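Local structure of periplasmic oligopeptide-binding protein (3ZS6) at residues T415-I420 with P434-L439; Y101-E106 with L419-S424. The protein probably binds oligopeptides in the periplasm of Burkholderia pseudomallei and hands them to an ABC transporter for uptake into the cell. One frame throughout, in Å; residues are numbered along the deposited sequence.

Contact 1. Residues T415-I420 with P434-L439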
# COMPACT_ATOMS: atom_id res chain seq x y z
N THR A 415 4.58 2.28 9.27
CA THR A 415 3.65 1.81 8.24
C THR A 415 3.72 0.29 8.08
O THR A 415 2.72 -0.36 7.78
CB THR A 415 3.86 2.51 6.88
OG1 THR A 415 2.88 2.04 5.95
CG2 THR A 415 5.26 2.25 6.32
N PHE A 416 4.90 -0.29 8.30
CA PHE A 416 5.06 -1.73 8.15
C PHE A 416 4.58 -2.47 9.40
O PHE A 416 4.10 -3.61 9.33
CB PHE A 416 6.51 -2.08 7.79
CG PHE A 416 6.90 -1.67 6.40
CD1 PHE A 416 6.49 -2.43 5.30
CD2 PHE A 416 7.63 -0.51 6.17
CE1 PHE A 416 6.83 -2.06 4.01
CE2 PHE A 416 7.96 -0.13 4.88
CZ PHE A 416 7.56 -0.90 3.80
N PHE A 417 4.67 -1.81 10.55
CA PHE A 417 4.10 -2.37 11.77
C PHE A 417 2.57 -2.56 11.68
O PHE A 417 2.01 -3.36 12.42
CB PHE A 417 4.50 -1.56 13.02
CG PHE A 417 5.88 -1.89 13.55
CD1 PHE A 417 6.13 -3.11 14.18
CD2 PHE A 417 6.93 -0.97 13.45
CE1 PHE A 417 7.41 -3.41 14.68
CE2 PHE A 417 8.20 -1.26 13.95
CZ PHE A 417 8.44 -2.49 14.56
N ASP A 418 1.92 -1.83 10.78
CA ASP A 418 0.48 -2.03 10.56
C ASP A 418 0.16 -3.46 10.10
O ASP A 418 -0.99 -3.90 10.16
CB ASP A 418 -0.07 -1.03 9.53
CG ASP A 418 -0.32 0.35 10.13
OD1 ASP A 418 -0.54 0.43 11.36
OD2 ASP A 418 -0.31 1.34 9.37
N LEU A 419 1.18 -4.18 9.64
CA LEU A 419 0.98 -5.57 9.19
C LEU A 419 1.02 -6.60 10.31
O LEU A 419 0.57 -7.73 10.13
CB LEU A 419 2.06 -5.95 8.17
CG LEU A 419 2.11 -5.11 6.90
CD1 LEU A 419 3.29 -5.55 6.04
CD2 LEU A 419 0.79 -5.20 6.13
N ILE A 420 1.57 -6.23 11.46
CA ILE A 420 1.83 -7.21 12.51
C ILE A 420 1.36 -6.81 13.91
O ILE A 420 1.41 -7.64 14.83
CB ILE A 420 3.34 -7.57 12.57
CG1 ILE A 420 4.19 -6.30 12.59
CG2 ILE A 420 3.73 -8.46 11.39
CD1 ILE A 420 5.65 -6.54 12.97
N PRO A 434 2.20 -9.24 22.05
CA PRO A 434 2.07 -8.12 22.98
C PRO A 434 3.41 -7.48 23.32
O PRO A 434 3.47 -6.27 23.52
CB PRO A 434 1.47 -8.78 24.24
CG PRO A 434 0.74 -9.98 23.72
CD PRO A 434 1.57 -10.48 22.56
N LYS A 435 4.47 -8.28 23.39
CA LYS A 435 5.80 -7.72 23.64
C LYS A 435 6.23 -6.82 22.47
O LYS A 435 6.68 -5.69 22.68
CB LYS A 435 6.83 -8.82 23.88
CG LYS A 435 8.24 -8.31 24.11
CD LYS A 435 8.29 -7.34 25.29
CE LYS A 435 9.71 -6.87 25.57
NZ LYS A 435 9.79 -5.93 26.72
N VAL A 436 6.07 -7.31 21.25
CA VAL A 436 6.33 -6.47 20.09
C VAL A 436 5.53 -5.17 20.19
O VAL A 436 6.08 -4.09 20.06
CB VAL A 436 6.00 -7.18 18.75
CG1 VAL A 436 6.01 -6.18 17.61
CG2 VAL A 436 6.97 -8.32 18.49
N ASP A 437 4.23 -5.29 20.44
CA ASP A 437 3.37 -4.12 20.54
C ASP A 437 3.83 -3.16 21.64
O ASP A 437 3.84 -1.94 21.44
CB ASP A 437 1.91 -4.54 20.76
CG ASP A 437 1.28 -5.17 19.51
OD1 ASP A 437 2.02 -5.56 18.59
OD2 ASP A 437 0.04 -5.28 19.47
N SER A 438 4.23 -3.70 22.79
CA SER A 438 4.63 -2.83 23.89
C SER A 438 5.95 -2.14 23.58
O SER A 438 6.16 -0.98 23.95
CB SER A 438 4.70 -3.60 25.22
OG SER A 438 6.00 -4.12 25.45
N LEU A 439 6.85 -2.84 22.90
CA LEU A 439 8.10 -2.25 22.45
C LEU A 439 7.85 -1.08 21.50
O LEU A 439 8.53 -0.05 21.57
CB LEU A 439 9.00 -3.29 21.79
CG LEU A 439 9.70 -4.29 22.73
CD1 LEU A 439 10.50 -5.31 21.94
CD2 LEU A 439 10.60 -3.57 23.74
O HOH W 1 2.22 -8.01 17.44

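Contact 2. Residues Y101-E106 with L419-S424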
# COMPACT_ATOMS: atom_id res chain seq x y z
N TYR A 101 -9.47 0.03 6.50
CA TYR A 101 -8.28 0.88 6.59
C TYR A 101 -8.32 1.86 7.74
O TYR A 101 -7.94 3.02 7.59
CB TYR A 101 -8.03 1.63 5.27
CG TYR A 101 -6.57 1.60 4.84
CD1 TYR A 101 -6.07 0.52 4.12
CD2 TYR A 101 -5.70 2.63 5.17
CE1 TYR A 101 -4.75 0.47 3.73
CE2 TYR A 101 -4.36 2.60 4.77
CZ TYR A 101 -3.90 1.51 4.04
OH TYR A 101 -2.59 1.43 3.63
N THR A 102 -8.76 1.40 8.91
CA THR A 102 -8.78 2.26 10.09
C THR A 102 -7.38 2.60 10.61
O THR A 102 -7.22 3.47 11.46
CB THR A 102 -9.61 1.63 11.23
OG1 THR A 102 -9.11 0.32 11.51
CG2 THR A 102 -11.09 1.54 10.84
N ILE A 103 -6.36 1.92 10.09
CA ILE A 103 -5.00 2.12 10.58
C ILE A 103 -4.53 3.57 10.51
O ILE A 103 -3.83 4.05 11.41
CB ILE A 103 -3.98 1.21 9.86
CG1 ILE A 103 -4.04 1.42 8.34
CG2 ILE A 103 -4.23 -0.27 10.22
CD1 ILE A 103 -2.98 0.68 7.55
N LEU A 104 -4.91 4.29 9.45
CA LEU A 104 -4.45 5.67 9.29
C LEU A 104 -5.05 6.64 10.30
O LEU A 104 -4.38 7.59 10.72
CB LEU A 104 -4.72 6.18 7.86
CG LEU A 104 -3.76 5.65 6.79
CD1 LEU A 104 -4.02 6.32 5.44
CD2 LEU A 104 -2.32 5.84 7.23
N VAL A 105 -6.29 6.41 10.72
CA VAL A 105 -6.93 7.29 11.68
C VAL A 105 -6.59 6.85 13.11
O VAL A 105 -6.88 7.54 14.08
CB VAL A 105 -8.45 7.35 11.47
CG1 VAL A 105 -9.11 6.10 12.05
CG2 VAL A 105 -9.03 8.62 12.10
N GLU A 106 -5.94 5.71 13.22
CA GLU A 106 -5.64 5.12 14.52
C GLU A 106 -4.73 6.00 15.38
O GLU A 106 -4.76 5.91 16.61
CB GLU A 106 -5.03 3.73 14.34
CG GLU A 106 -5.50 2.70 15.35
CD GLU A 106 -5.00 1.30 15.02
OE1 GLU A 106 -5.49 0.73 14.02
OE2 GLU A 106 -4.13 0.79 15.74
N LEU A 419 1.18 -4.18 9.64
CA LEU A 419 0.98 -5.57 9.19
C LEU A 419 1.02 -6.60 10.31
O LEU A 419 0.57 -7.73 10.13
CB LEU A 419 2.06 -5.95 8.17
CG LEU A 419 2.11 -5.11 6.90
CD1 LEU A 419 3.29 -5.55 6.04
CD2 LEU A 419 0.79 -5.20 6.13
N ILE A 420 1.57 -6.23 11.46
CA ILE A 420 1.83 -7.21 12.51
C ILE A 420 1.36 -6.81 13.91
O ILE A 420 1.41 -7.64 14.83
CB ILE A 420 3.34 -7.57 12.57
CG1 ILE A 420 4.19 -6.30 12.59
CG2 ILE A 420 3.73 -8.46 11.39
CD1 ILE A 420 5.65 -6.54 12.97
N ARG A 421 0.92 -5.57 14.09
CA ARG A 421 0.37 -5.12 15.38
C ARG A 421 -0.93 -5.86 15.70
O ARG A 421 -1.78 -6.01 14.82
CB ARG A 421 0.09 -3.61 15.37
CG ARG A 421 1.31 -2.73 15.55
CD ARG A 421 0.91 -1.26 15.76
NE ARG A 421 0.05 -0.77 14.69
CZ ARG A 421 -1.28 -0.71 14.77
NH1 ARG A 421 -1.91 -1.12 15.87
NH2 ARG A 421 -1.98 -0.25 13.75
N CYS A 422 -1.08 -6.30 16.95
CA CYS A 422 -2.29 -6.97 17.39
C CYS A 422 -3.52 -6.15 17.02
O CYS A 422 -3.60 -4.97 17.35
CB CYS A 422 -2.29 -7.16 18.91
SG CYS A 422 -1.00 -8.23 19.58
N GLY A 423 -4.48 -6.78 16.35
CA GLY A 423 -5.74 -6.10 16.09
C GLY A 423 -5.76 -5.06 14.98
O GLY A 423 -6.82 -4.49 14.70
N SER A 424 -4.63 -4.81 14.34
CA SER A 424 -4.61 -3.86 13.22
C SER A 424 -5.53 -4.32 12.09
O SER A 424 -5.61 -5.51 11.80
CB SER A 424 -3.19 -3.69 12.67
OG SER A 424 -3.23 -3.16 11.37

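Contact 1. Residues T415-I420 with P434-L439
Ile420 and Asp437 mark the nearest approach of the two backbones, with 8.7 Å between the CA of Ile420 and the CA of Asp437; residues 415-420, on and after the short helix 414-417, thus face the first turns of helix 434-443 across a gap that side chains and one water must bridge. The chain between them has no helix or strand and contains the disulfide of Cys422 and Cys432, so this is a local contact, made at the two ends of a cross-linked loop. Its apolar half centres on Val436. With CG1 trans to the backbone N (chi1 168°), this valine sends CG1 towards the other segment, where it meets the ring of Phe417 obliquely, CG1 of Val436 lying 4.3 Å from CE1 of Phe417. Ile420 supports the same spot from a neighbouring position: its CD1 rests 3.7 Å from CD1 of the Phe417 ring and comes to 4.7 Å from CG1 of Val436. Helix 449-464 packs against this small cluster, with Ala459 touching Phe417 and Ala463 touching Ile420. The polar half is indirect. OD1 of Asp437 and O of Ile420 are both acceptors and cannot bond each other directly; a water sits between them, 2.8 Å from O of Ile420 and 2.7 Å from OD1 of Asp437. The other carboxylate oxygen, OD2, takes a hydrogen bond from the backbone N of Cys422, which fixes how the carboxylate is turned. Both oxygens of Asp437 therefore have polar neighbours, an environment consistent with a charged carboxylate, and the contact combines modest van der Waals packing with a single water-bridged polar pair rather than direct hydrogen bonding.

Contact 2. Residues Y101-E106 with L419-S424
Glu106 and Arg421 reach towards each other from opposite directions to join two loops more than 300 residues apart in this type II periplasmic binding protein fold. In that fold a peptide is enclosed between two lobes, and with peptide bound close by, its backbone weakly bonded to the hydroxyl of Tyr101, the bridge is consistent with a contact across the closed cleft. The salt bridge rests on a single carboxylate oxygen: OE2 of Glu106 lies 2.9 Å from NH1 and 3.1 Å from NH2 of Arg421. The carboxylate and guanidinium planes stand 79° apart, so the two groups do not meet as a flat, two-pronged pair, and both N-H bonds are strongly bent and weak, with angles of 125° at NH1 and 122° at NH2. Arg421 arrives after a bend in its chain at chi3, whereas Glu106 is extended beyond CG. A second acid, Asp418, binds NH2 through OD1, so the guanidinium is divided between two carboxylates, which probably stabilises its charge. Arg421 also opens a type II beta turn ending at Ser424, closed by the bond from N of Ser424 to O of Arg421; Gly423 takes the positive phi of that turn. Beside the ion pair, Ile103 serves both its own loop and the opposite one. Its CD1 lies over one face of Tyr101, whose hydroxyl also bonds to Asp409. Its other branch ends in CG2, 3.3 Å from OG of Ser424, a hydroxyl already hydrogen-bonded to O of Asp418.

In the fold
The two contacts share Leu419 and Ile420, and their centres are only about 9 Å apart, yet they show how neighbouring parts of the chain can be joined by different chemistry. Contact 1 is the more buried and is local: it joins helix 414-417 and the loop that follows to helix 434-443, near in sequence, through apolar packing and a water. Contact 2, partly buried, joins residues 101-106 to 419-424 over a long separation in sequence, and its chemistry is mainly ionic. The loop bearing Arg421 belongs to both settings, since polar bonds tie it to both Asp418 and Asp437 of contact 1, coupling the packed helices to the inter-loop salt bridge.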